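Side-chain contacts in acetyl-CoA acetyltransferase (Bacillus anthracis, PDB 3SS6), which probably catalyses the thiolase reaction, the reversible condensation of two acetyl-CoA molecules to acetoacetyl-CoA and free CoA: residues 28-33 with 66-71; 35-40 with 70-75; 39-42 with 47-50; 58-63 with 147-152; 99-104 with 113-118. One frame throughout, in Å; residues are numbered along the deposited sequence.

Interactions 1 and 2 join the same two helices, 29-43 and 68-75, at successive turns, and interaction 3 continues along helix 29-43 to the loop that follows it. Interaction 5 packs the helix 93-107 against the strand 112-120; Val114 and Val118 of that strand also touch residues of interactions 1 to 3. Interaction 4 stands apart, pairing the loop after strand 53-57 with the end of helix 145-149, yet His58 links it to interaction 1. All five meet mainly through apolar groups. Interactions 1, 2, 4 and 5 are buried, while interaction 3 is only partly so; polar bonding serves helix ends and loop backbone, and in interaction 5 a potassium ion between subunits.

Interaction 1 (28-33 with 66-71); sequences TPVELA and ANTART
Val30 lays its CG2 methyl over the methyl-bearing sides of Thr68 and Thr71, joining the first turns of two neighbouring helices in the N-terminal half of the thiolase fold. CG2 comes to 3.8 Å from Thr71 CG2, and the two side chains cross at about a right angle. The same branch lies 4.0 Å from Thr68 CG2. In both threonines the methyl is anti to the backbone N (chi1 of Thr71 -59°), which gives Val30 a hydrocarbon surface and leaves each hydroxyl for other partners: Thr68 OG1 bonds His58 ND1, whereas Thr71 OG1 has the carbonyl oxygens of Ala66 and Asn67 within bonding distance. Pro29 adds a looser touch, its CB 4.3 Å from Thr68 CG2.

Each helix start is capped. Thr28 and Glu31 form a capping box, with Glu31 N donating to Thr28 OG1 at 3.2 Å, while Asn67 OD1 accepts a weak bond from Arg70 N. Glu65 braces the first helix further, one carboxylate oxygen bonding Thr28 OG1 and the other Val30 N. On the second helix, Thr71 also packs on Pro153 of the second subunit. The return half of the box runs from Thr28 N to Glu31 OE1 over 3.0 Å, reaching the oxygen from above the carboxylate plane, 39° out of it.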
# COMPACT_ATOMS: atom_id res chain seq x y z
N THR A 28 11.27 12.73 -12.26
CA THR A 28 10.11 13.40 -11.68
C THR A 28 9.74 14.65 -12.49
O THR A 28 10.52 15.11 -13.33
CB THR A 28 10.34 13.84 -10.21
OG1 THR A 28 11.23 14.97 -10.18
CG2 THR A 28 10.90 12.70 -9.37
N PRO A 29 8.54 15.21 -12.23
CA PRO A 29 8.18 16.40 -13.02
C PRO A 29 9.15 17.56 -12.81
O PRO A 29 9.48 18.25 -13.77
CB PRO A 29 6.77 16.75 -12.50
CG PRO A 29 6.20 15.43 -12.04
CD PRO A 29 7.41 14.71 -11.42
N VAL A 30 9.58 17.80 -11.57
CA VAL A 30 10.55 18.87 -11.34
C VAL A 30 11.85 18.60 -12.09
O VAL A 30 12.39 19.49 -12.74
CB VAL A 30 10.82 19.09 -9.83
CG1 VAL A 30 12.08 19.95 -9.61
CG2 VAL A 30 9.60 19.74 -9.17
N GLU A 31 12.33 17.36 -12.04
CA GLU A 31 13.57 17.02 -12.73
C GLU A 31 13.47 17.23 -14.23
O GLU A 31 14.44 17.63 -14.88
CB GLU A 31 13.96 15.57 -12.42
CG GLU A 31 14.34 15.39 -10.97
CD GLU A 31 14.54 13.94 -10.59
OE1 GLU A 31 14.06 13.06 -11.32
OE2 GLU A 31 15.17 13.68 -9.54
N LEU A 32 12.28 16.99 -14.77
CA LEU A 32 12.06 17.06 -16.21
C LEU A 32 11.91 18.52 -16.65
O LEU A 32 12.29 18.88 -17.76
CB LEU A 32 10.82 16.24 -16.58
CG LEU A 32 10.42 16.14 -18.06
CD1 LEU A 32 11.64 15.79 -18.92
CD2 LEU A 32 9.31 15.09 -18.21
N ALA A 33 11.38 19.35 -15.76
CA ALA A 33 11.22 20.78 -16.07
C ALA A 33 12.53 21.53 -16.00
O ALA A 33 12.77 22.42 -16.81
CB ALA A 33 10.20 21.42 -15.13
N ALA A 66 5.73 19.94 -3.92
CA ALA A 66 4.63 20.91 -3.81
C ALA A 66 4.91 22.19 -4.56
O ALA A 66 5.90 22.80 -4.36
CB ALA A 66 4.34 21.19 -2.39
N ASN A 67 3.96 22.59 -5.38
CA ASN A 67 4.09 23.76 -6.21
C ASN A 67 5.22 23.46 -7.18
O ASN A 67 6.30 23.87 -7.03
CB ASN A 67 4.37 25.04 -5.46
CG ASN A 67 4.29 26.25 -6.36
OD1 ASN A 67 4.24 26.09 -7.52
ND2 ASN A 67 4.28 27.42 -5.79
N THR A 68 4.90 22.69 -8.20
CA THR A 68 5.90 22.28 -9.13
C THR A 68 6.71 23.41 -9.73
O THR A 68 7.88 23.29 -9.89
CB THR A 68 5.25 21.56 -10.35
OG1 THR A 68 4.24 20.68 -9.91
CG2 THR A 68 6.28 20.81 -11.20
N ALA A 69 6.03 24.50 -10.02
CA ALA A 69 6.69 25.66 -10.64
C ALA A 69 7.76 26.30 -9.75
O ALA A 69 8.89 26.53 -10.18
CB ALA A 69 5.63 26.69 -11.03
N ARG A 70 7.40 26.58 -8.50
CA ARG A 70 8.35 27.20 -7.58
C ARG A 70 9.48 26.23 -7.29
O ARG A 70 10.65 26.62 -7.24
CB ARG A 70 7.65 27.60 -6.27
CG ARG A 70 8.61 27.97 -5.14
CD ARG A 70 9.49 29.18 -5.46
NE ARG A 70 10.13 29.65 -4.22
CZ ARG A 70 10.88 30.74 -4.13
NH1 ARG A 70 11.09 31.51 -5.19
NH2 ARG A 70 11.42 31.08 -2.95
N THR A 71 9.13 24.96 -7.11
CA THR A 71 10.14 23.96 -6.80
C THR A 71 11.12 23.82 -7.97
O THR A 71 12.32 23.76 -7.76
CB THR A 71 9.51 22.61 -6.43
OG1 THR A 71 8.65 22.78 -5.29
CG2 THR A 71 10.59 21.60 -6.06

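Interaction 2 (35-40 with 70-75); sequences PVLQEA and RTAALA
The two helices come closest in this region at Leu37 and Ala73, whose CA atoms lie 7.6 Å apart, with small side chains on helix 68-75 letting a leucine approach its backbone. This is helix-to-helix packing in the N-terminal half of the thiolase fold, where the two helices belong to successive beta-alpha-beta crossovers.

Leu37 makes the contact with a single branch. Its CD1 sits 3.6 Å from Ala72 CB and continues alongside the peptide that follows, 3.9 Å from Ala72 O and 4.2 Å from Ala73 N. CG lies beside the backbone N (chi1 -72°) and CD1 is anti to CA (chi2 172°), which carries that methyl to helix 68-75. Ala73 contributes mainly its backbone, since its own CB points away from helix 29-43.

Around this pair the packing continues in several directions. Phe78, in the loop after the shorter helix, touches both Leu37 and Ala73, and Val257 of strand 252-262 lies against Leu37 as well. Gln38 reaches past the contact to hydrogen-bond Ala76 O through NE2, tying helix 29-43 to the end of its neighbour. Helix 68-75 also borders the second subunit: Arg70 NE bonds Gly383 O of that subunit, NH1 bonds Val82 O and Asp80 O of its own chain, and Leu74 CD2 rests over the centre of one guanidinium face, 3.9 Å above its plane.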
# COMPACT_ATOMS: atom_id res chain seq x y z
N PRO A 35 15.90 21.27 -16.75
CA PRO A 35 16.83 21.61 -17.84
C PRO A 35 16.18 22.43 -18.95
O PRO A 35 16.88 23.19 -19.65
CB PRO A 35 17.27 20.23 -18.39
CG PRO A 35 16.22 19.27 -17.90
CD PRO A 35 15.69 19.82 -16.60
N VAL A 36 14.87 22.29 -19.10
CA VAL A 36 14.13 23.04 -20.11
C VAL A 36 13.93 24.49 -19.66
O VAL A 36 14.06 25.43 -20.46
CB VAL A 36 12.80 22.33 -20.45
CG1 VAL A 36 12.05 23.09 -21.53
CG2 VAL A 36 13.08 20.91 -20.92
N LEU A 37 13.64 24.69 -18.37
CA LEU A 37 13.62 26.03 -17.80
C LEU A 37 14.96 26.71 -18.01
O LEU A 37 15.03 27.87 -18.42
CB LEU A 37 13.35 25.97 -16.30
CG LEU A 37 11.93 25.61 -15.90
CD1 LEU A 37 11.85 25.39 -14.39
CD2 LEU A 37 10.94 26.69 -16.34
N GLN A 38 16.04 25.99 -17.71
CA GLN A 38 17.38 26.56 -17.84
C GLN A 38 17.71 26.99 -19.27
O GLN A 38 18.22 28.10 -19.48
CB GLN A 38 18.43 25.58 -17.31
CG GLN A 38 18.33 25.38 -15.80
CD GLN A 38 19.20 24.24 -15.30
OE1 GLN A 38 19.45 23.27 -16.01
NE2 GLN A 38 19.67 24.35 -14.06
N GLU A 39 17.42 26.13 -20.23
CA GLU A 39 17.74 26.44 -21.62
C GLU A 39 16.84 27.56 -22.14
O GLU A 39 17.28 28.42 -22.89
CB GLU A 39 17.63 25.19 -22.50
CG GLU A 39 17.95 25.44 -23.99
CD GLU A 39 19.41 25.86 -24.24
OE1 GLU A 39 20.29 25.61 -23.38
OE2 GLU A 39 19.67 26.42 -25.32
N ALA A 40 15.57 27.55 -21.73
CA ALA A 40 14.67 28.61 -22.16
C ALA A 40 15.20 29.98 -21.77
O ALA A 40 15.23 30.91 -22.59
CB ALA A 40 13.26 28.41 -21.60
N ARG A 70 7.40 26.58 -8.50
CA ARG A 70 8.35 27.20 -7.58
C ARG A 70 9.48 26.23 -7.29
O ARG A 70 10.65 26.62 -7.24
CB ARG A 70 7.65 27.60 -6.27
CG ARG A 70 8.61 27.97 -5.14
CD ARG A 70 9.49 29.18 -5.46
NE ARG A 70 10.13 29.65 -4.22
CZ ARG A 70 10.88 30.74 -4.13
NH1 ARG A 70 11.09 31.51 -5.19
NH2 ARG A 70 11.42 31.08 -2.95
N THR A 71 9.13 24.96 -7.11
CA THR A 71 10.14 23.96 -6.80
C THR A 71 11.12 23.82 -7.97
O THR A 71 12.32 23.76 -7.76
CB THR A 71 9.51 22.61 -6.43
OG1 THR A 71 8.65 22.78 -5.29
CG2 THR A 71 10.59 21.60 -6.06
N ALA A 72 10.61 23.80 -9.20
CA ALA A 72 11.50 23.66 -10.35
C ALA A 72 12.36 24.92 -10.54
O ALA A 72 13.53 24.83 -10.93
CB ALA A 72 10.69 23.37 -11.62
N ALA A 73 11.79 26.09 -10.26
CA ALA A 73 12.57 27.32 -10.35
C ALA A 73 13.78 27.26 -9.42
O ALA A 73 14.92 27.58 -9.81
CB ALA A 73 11.69 28.54 -10.01
N LEU A 74 13.54 26.85 -8.18
CA LEU A 74 14.62 26.74 -7.20
C LEU A 74 15.59 25.63 -7.58
O LEU A 74 16.81 25.80 -7.46
CB LEU A 74 14.07 26.48 -5.80
CG LEU A 74 13.29 27.61 -5.14
CD1 LEU A 74 12.61 27.08 -3.88
CD2 LEU A 74 14.20 28.79 -4.82
N ALA A 75 15.07 24.49 -8.02
CA ALA A 75 15.94 23.38 -8.40
C ALA A 75 16.81 23.71 -9.62
O ALA A 75 17.91 23.16 -9.78
CB ALA A 75 15.13 22.11 -8.64

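Interaction 3 (39-42 with 47-50)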
# COMPACT_ATOMS: atom_id res chain seq x y z
N GLU A 39 17.42 26.13 -20.23
CA GLU A 39 17.74 26.44 -21.62
C GLU A 39 16.84 27.56 -22.14
O GLU A 39 17.28 28.42 -22.89
CB GLU A 39 17.63 25.19 -22.50
CG GLU A 39 17.95 25.44 -23.99
CD GLU A 39 19.41 25.86 -24.24
OE1 GLU A 39 20.29 25.61 -23.38
OE2 GLU A 39 19.67 26.42 -25.32
N ALA A 40 15.57 27.55 -21.73
CA ALA A 40 14.67 28.61 -22.16
C ALA A 40 15.20 29.98 -21.77
O ALA A 40 15.23 30.91 -22.59
CB ALA A 40 13.26 28.41 -21.60
N VAL A 41 15.60 30.11 -20.51
CA VAL A 41 16.08 31.39 -20.02
C VAL A 41 17.36 31.79 -20.77
O VAL A 41 17.54 32.95 -21.16
CB VAL A 41 16.26 31.36 -18.49
CG1 VAL A 41 17.06 32.56 -18.00
CG2 VAL A 41 14.90 31.29 -17.80
N LYS A 42 18.23 30.82 -21.01
CA LYS A 42 19.48 31.07 -21.75
C LYS A 42 19.21 31.63 -23.14
O LYS A 42 19.95 32.48 -23.61
CB LYS A 42 20.31 29.80 -21.86
CG LYS A 42 21.05 29.43 -20.58
CD LYS A 42 21.71 28.06 -20.69
CE LYS A 42 22.22 27.59 -19.34
NZ LYS A 42 22.66 26.17 -19.37
N GLU A 47 18.51 37.23 -17.87
CA GLU A 47 19.14 36.46 -16.82
C GLU A 47 18.06 35.96 -15.86
O GLU A 47 16.99 36.56 -15.75
CB GLU A 47 20.16 37.31 -16.06
CG GLU A 47 21.35 37.72 -16.90
CD GLU A 47 22.10 36.52 -17.45
OE1 GLU A 47 22.62 35.72 -16.65
OE2 GLU A 47 22.17 36.39 -18.69
N PRO A 48 18.34 34.85 -15.17
CA PRO A 48 17.35 34.31 -14.23
C PRO A 48 16.77 35.35 -13.27
O PRO A 48 15.57 35.31 -13.00
CB PRO A 48 18.15 33.24 -13.48
CG PRO A 48 19.11 32.74 -14.51
CD PRO A 48 19.53 33.98 -15.27
N HIS A 49 17.60 36.26 -12.76
CA HIS A 49 17.11 37.22 -11.78
C HIS A 49 16.06 38.17 -12.38
O HIS A 49 15.29 38.80 -11.65
CB HIS A 49 18.26 38.01 -11.15
CG HIS A 49 18.85 39.04 -12.06
ND1 HIS A 49 19.99 38.82 -12.80
CD2 HIS A 49 18.46 40.31 -12.33
CE1 HIS A 49 20.27 39.91 -13.50
NE2 HIS A 49 19.36 40.82 -13.23
N GLU A 50 16.01 38.25 -13.71
CA GLU A 50 15.07 39.13 -14.38
C GLU A 50 13.71 38.46 -14.57
O GLU A 50 12.73 39.12 -14.97
CB GLU A 50 15.59 39.54 -15.75
CG GLU A 50 16.82 40.39 -15.67
CD GLU A 50 17.30 40.76 -17.04
OE1 GLU A 50 16.83 41.80 -17.55
OE2 GLU A 50 18.11 40.01 -17.62
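Before helix 29-43 reaches Val41, whose side chain meets Pro48, it passes Glu39, which pairs with Arg43 in a salt bridge, and Ala40, which packs on Val257 and Val259 of strand 252-262. Val41 itself then carries the contact. Its CG1 is anti to the backbone N (chi1 167°) and packs on the N-CD side of the proline, 3.9 Å from both Pro48 N and Pro48 CD, with Pro48 CG slightly farther away. The other branch serves the sheet: Val41 CG2 is 3.8 Å from Val114 CG2. Phe78 touches both Val41 and Pro48 and so closes the apolar cluster.

The loop holds its own shape. Glu50 N donates to Glu47 O over 2.8 Å, and Glu47 N returns a nearly straight bond (174°) to Glu50 OE2, met on the anti side of the carboxylate and 27° out of its plane. Glu50 OE1 meanwhile forms a salt bridge with Lys269 NZ, so the two carboxylate oxygens have separate tasks. The arrangement is that of a beta-alpha-beta crossover, in which the end of the helix packs against the short 3-10 turn that leads back into strand 53-57.

Interaction 4 (58-63 with 147-152)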
# COMPACT_ATOMS: atom_id res chain seq x y z
N HIS A 58 0.39 21.50 -14.80
CA HIS A 58 0.75 20.15 -14.37
C HIS A 58 -0.48 19.37 -13.92
O HIS A 58 -1.12 19.74 -12.95
CB HIS A 58 1.77 20.28 -13.24
CG HIS A 58 2.44 18.99 -12.86
ND1 HIS A 58 3.15 18.85 -11.69
CD2 HIS A 58 2.50 17.80 -13.49
CE1 HIS A 58 3.63 17.62 -11.62
NE2 HIS A 58 3.24 16.96 -12.70
N CYS A 59 -0.84 18.31 -14.64
CA CYS A 59 -2.01 17.51 -14.28
C CYS A 59 -1.96 16.61 -13.05
O CYS A 59 -2.91 16.56 -12.28
CB CYS A 59 -2.50 16.70 -15.48
SG CYS A 59 -3.10 17.75 -16.81
N ILE A 60 -0.85 15.92 -12.86
CA ILE A 60 -0.73 15.02 -11.73
C ILE A 60 0.35 15.55 -10.80
O ILE A 60 1.46 15.06 -10.76
CB ILE A 60 -0.33 13.60 -12.18
CG1 ILE A 60 -1.27 13.09 -13.28
CG2 ILE A 60 -0.31 12.66 -11.01
CD1 ILE A 60 -0.90 11.73 -13.82
N GLN A 61 -0.04 16.56 -10.04
CA GLN A 61 0.84 17.21 -9.10
C GLN A 61 1.21 16.27 -7.96
O GLN A 61 0.48 15.35 -7.66
CB GLN A 61 0.26 18.55 -8.65
CG GLN A 61 0.20 19.52 -9.81
CD GLN A 61 -0.59 20.76 -9.53
OE1 GLN A 61 -0.54 21.30 -8.44
NE2 GLN A 61 -1.33 21.22 -10.52
N ARG A 62 2.36 16.51 -7.36
CA ARG A 62 2.85 15.63 -6.32
C ARG A 62 3.11 16.41 -5.04
O ARG A 62 3.74 17.48 -5.07
CB ARG A 62 4.16 14.99 -6.76
CG ARG A 62 4.01 14.03 -7.92
CD ARG A 62 5.38 13.65 -8.50
NE ARG A 62 6.25 13.01 -7.51
CZ ARG A 62 6.98 11.92 -7.74
NH1 ARG A 62 6.96 11.34 -8.94
NH2 ARG A 62 7.75 11.42 -6.78
N THR A 63 2.65 15.87 -3.92
CA THR A 63 2.87 16.55 -2.65
C THR A 63 4.33 16.54 -2.20
O THR A 63 4.72 17.32 -1.32
CB THR A 63 1.94 16.00 -1.54
OG1 THR A 63 1.90 14.57 -1.63
CG2 THR A 63 0.54 16.53 -1.74
N TRP A 147 -4.31 6.39 -14.27
CA TRP A 147 -5.58 5.85 -14.72
C TRP A 147 -6.76 6.66 -14.18
O TRP A 147 -7.80 6.76 -14.84
CB TRP A 147 -5.71 4.37 -14.32
CG TRP A 147 -6.45 3.53 -15.33
CD1 TRP A 147 -7.69 2.98 -15.18
CD2 TRP A 147 -5.99 3.15 -16.63
NE1 TRP A 147 -8.03 2.27 -16.32
CE2 TRP A 147 -7.00 2.37 -17.22
CE3 TRP A 147 -4.81 3.39 -17.35
CZ2 TRP A 147 -6.87 1.83 -18.50
CZ3 TRP A 147 -4.69 2.86 -18.62
CH2 TRP A 147 -5.71 2.09 -19.18
N GLU A 148 -6.61 7.26 -12.99
CA GLU A 148 -7.65 8.10 -12.41
C GLU A 148 -7.83 9.38 -13.21
O GLU A 148 -8.95 9.83 -13.45
CB GLU A 148 -7.30 8.50 -10.97
CG GLU A 148 -7.43 7.37 -9.97
CD GLU A 148 -7.49 7.85 -8.54
OE1 GLU A 148 -6.80 8.83 -8.21
OE2 GLU A 148 -8.23 7.22 -7.74
N VAL A 149 -6.72 9.98 -13.59
CA VAL A 149 -6.78 11.28 -14.26
C VAL A 149 -7.39 11.14 -15.66
O VAL A 149 -7.86 12.12 -16.24
CB VAL A 149 -5.39 11.98 -14.25
CG1 VAL A 149 -4.53 11.52 -15.41
CG2 VAL A 149 -5.54 13.50 -14.24
N LEU A 150 -7.40 9.91 -16.19
CA LEU A 150 -8.03 9.61 -17.48
C LEU A 150 -9.51 9.30 -17.37
O LEU A 150 -10.16 9.01 -18.37
CB LEU A 150 -7.35 8.42 -18.16
CG LEU A 150 -5.85 8.46 -18.42
CD1 LEU A 150 -5.37 7.12 -18.96
CD2 LEU A 150 -5.52 9.58 -19.38
N GLU A 151 -10.04 9.30 -16.15
CA GLU A 151 -11.45 8.99 -15.92
C GLU A 151 -12.19 10.26 -15.56
O GLU A 151 -11.77 10.99 -14.67
CB GLU A 151 -11.58 7.97 -14.78
CG GLU A 151 -13.00 7.53 -14.53
CD GLU A 151 -13.14 6.59 -13.33
OE1 GLU A 151 -12.16 6.41 -12.57
OE2 GLU A 151 -14.24 6.03 -13.16
N ASP A 152 -13.31 10.52 -16.22
CA ASP A 152 -14.08 11.72 -15.86
C ASP A 152 -14.56 11.64 -14.41
O ASP A 152 -15.09 10.63 -13.98
CB ASP A 152 -15.26 11.89 -16.80
CG ASP A 152 -16.02 13.16 -16.51
OD1 ASP A 152 -16.97 13.09 -15.71
OD2 ASP A 152 -15.64 14.21 -17.06
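Ile60 CD1 and Val149 CG1 meet methyl to methyl at 4.0 Å, and Ile60 CG1 stands only slightly farther from the same valine branch. The two side chains cross obliquely. Val149 CG1 lies between its backbone N and carbonyl carbon (chi1 85°), which turns that branch to Ile60; CG2 is left near Cys59 O, at a loose 4.5 Å.

Around this apolar pair, polar side chains fix the backbone that presents it. Glu119 grips the loop with both carboxylate oxygens, OE1 taking Cys59 N and OE2 taking Ile60 N. Gln88 NE2 bonds Cys59 O, and Gln90 NE2 bonds Val149 O, so the two sides of the contact are each held by a glutamine from the same part of the chain. The loop also folds on itself: Gln61 NE2 donates to His58 O over 2.9 Å, in the carbonyl plane, with a nearly straight N-H...O angle of 171°, and the backbone C of Ile60 lies 3.7 Å above one face of the His58 ring, toward its rim.

Thr63 of the second subunit packs on Ile60, while Trp147 is stacked edge-to-face with His139 of the third. The contact thus joins the loop between strand 53-57 and helix 68-75 to the end of helix 145-149, with His58 touching both Pro29 of helix 29-43 and strand 112-120.

Interaction 5 (99-104 with 113-118). With K (potassium ion), chain F.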
# COMPACT_ATOMS: atom_id res chain seq x y z
N MET A 99 -1.26 31.41 -21.06
CA MET A 99 -2.28 32.45 -21.01
C MET A 99 -2.19 33.28 -19.73
O MET A 99 -2.33 34.51 -19.76
CB MET A 99 -3.68 31.85 -21.17
CG MET A 99 -3.86 31.23 -22.55
SD MET A 99 -5.09 29.91 -22.57
CE MET A 99 -6.52 30.76 -21.90
N SER A 100 -1.96 32.60 -18.61
CA SER A 100 -1.83 33.27 -17.33
C SER A 100 -0.58 34.15 -17.30
O SER A 100 -0.61 35.26 -16.74
CB SER A 100 -1.82 32.25 -16.20
OG SER A 100 -3.11 31.66 -16.05
N ALA A 101 0.49 33.68 -17.93
CA ALA A 101 1.69 34.50 -18.07
C ALA A 101 1.37 35.75 -18.89
O ALA A 101 1.78 36.88 -18.55
CB ALA A 101 2.82 33.70 -18.74
N ALA A 102 0.64 35.55 -19.99
CA ALA A 102 0.28 36.69 -20.83
C ALA A 102 -0.56 37.70 -20.04
O ALA A 102 -0.35 38.92 -20.16
CB ALA A 102 -0.47 36.22 -22.07
N MET A 103 -1.48 37.21 -19.21
CA MET A 103 -2.29 38.12 -18.41
C MET A 103 -1.42 38.96 -17.49
O MET A 103 -1.62 40.17 -17.40
CB MET A 103 -3.33 37.36 -17.58
CG MET A 103 -4.38 36.65 -18.42
SD MET A 103 -5.86 36.16 -17.48
CE MET A 103 -5.20 34.91 -16.38
N GLN A 104 -0.48 38.33 -16.79
CA GLN A 104 0.40 39.07 -15.90
C GLN A 104 1.18 40.13 -16.67
O GLN A 104 1.36 41.25 -16.20
CB GLN A 104 1.38 38.14 -15.19
CG GLN A 104 0.72 37.24 -14.16
CD GLN A 104 1.73 36.57 -13.24
OE1 GLN A 104 2.94 36.64 -13.45
NE2 GLN A 104 1.22 35.91 -12.21
N VAL A 113 7.98 36.46 -17.85
CA VAL A 113 7.46 35.23 -17.24
C VAL A 113 7.93 34.02 -18.04
O VAL A 113 7.93 34.06 -19.28
CB VAL A 113 5.92 35.23 -17.22
CG1 VAL A 113 5.39 33.94 -16.55
CG2 VAL A 113 5.41 36.46 -16.50
N VAL A 114 8.33 32.97 -17.34
CA VAL A 114 8.67 31.70 -17.98
C VAL A 114 7.48 30.77 -17.74
O VAL A 114 7.07 30.56 -16.60
CB VAL A 114 9.95 31.11 -17.37
CG1 VAL A 114 10.23 29.74 -17.98
CG2 VAL A 114 11.13 32.05 -17.62
N ALA A 115 6.90 30.25 -18.80
CA ALA A 115 5.64 29.52 -18.64
C ALA A 115 5.57 28.35 -19.58
O ALA A 115 6.10 28.39 -20.69
CB ALA A 115 4.45 30.45 -18.89
N GLY A 116 4.91 27.29 -19.13
CA GLY A 116 4.73 26.12 -19.97
C GLY A 116 4.09 25.02 -19.16
O GLY A 116 3.21 25.28 -18.33
N GLY A 117 4.53 23.80 -19.39
CA GLY A 117 3.91 22.67 -18.73
C GLY A 117 4.81 21.46 -18.69
O GLY A 117 5.83 21.39 -19.38
N VAL A 118 4.45 20.51 -17.83
CA VAL A 118 5.23 19.30 -17.63
C VAL A 118 4.30 18.17 -17.23
O VAL A 118 3.26 18.38 -16.60
CB VAL A 118 6.33 19.51 -16.55
CG1 VAL A 118 5.69 19.91 -15.21
CG2 VAL A 118 7.18 18.23 -16.36
K K F . -3.79 32.71 -13.38
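The carboxamide of Gln104 is the flat side-chain group that meets the strand, approaching Val113 at about a right angle with its oxygen, OE1, 3.9 Å from Val113 CG2. Both ends of the amide are bonded elsewhere, OE1 to Ser110 OG and NE2 to Glu53 OE1, which should fix its rotation.

The setting is a beta-alpha-beta crossover of the thiolase fold, in which helix 93-107 turns back into strand 112-120. The segments run nearly antiparallel, at 164°, with axes 8.3 Å apart. The small side chain of Ala101 is consistent with this spacing: its CB fits between Val113 and Ala115, 3.6 Å from Ala115 CB and a tight 3.4 Å from Val113 CG1. That valine branch is anti to its backbone N (chi1 -179°), while CG2 is the one left to Gln104. Leu260 of strand 252-262 touches both alanines. The intervening strand residue, Val114, points away from helix 93-107 and packs on Leu37 and Val41 of helix 29-43, so the strand is sandwiched between helices on its two faces.

One residue before Ala101 on the helix, Ser100 reaches the boundary with the second subunit. There a potassium ion is held by Ser100 and Tyr85 together with the same two residues of the second subunit, and the serine's own bond to it, from OG, measures 2.9 Å.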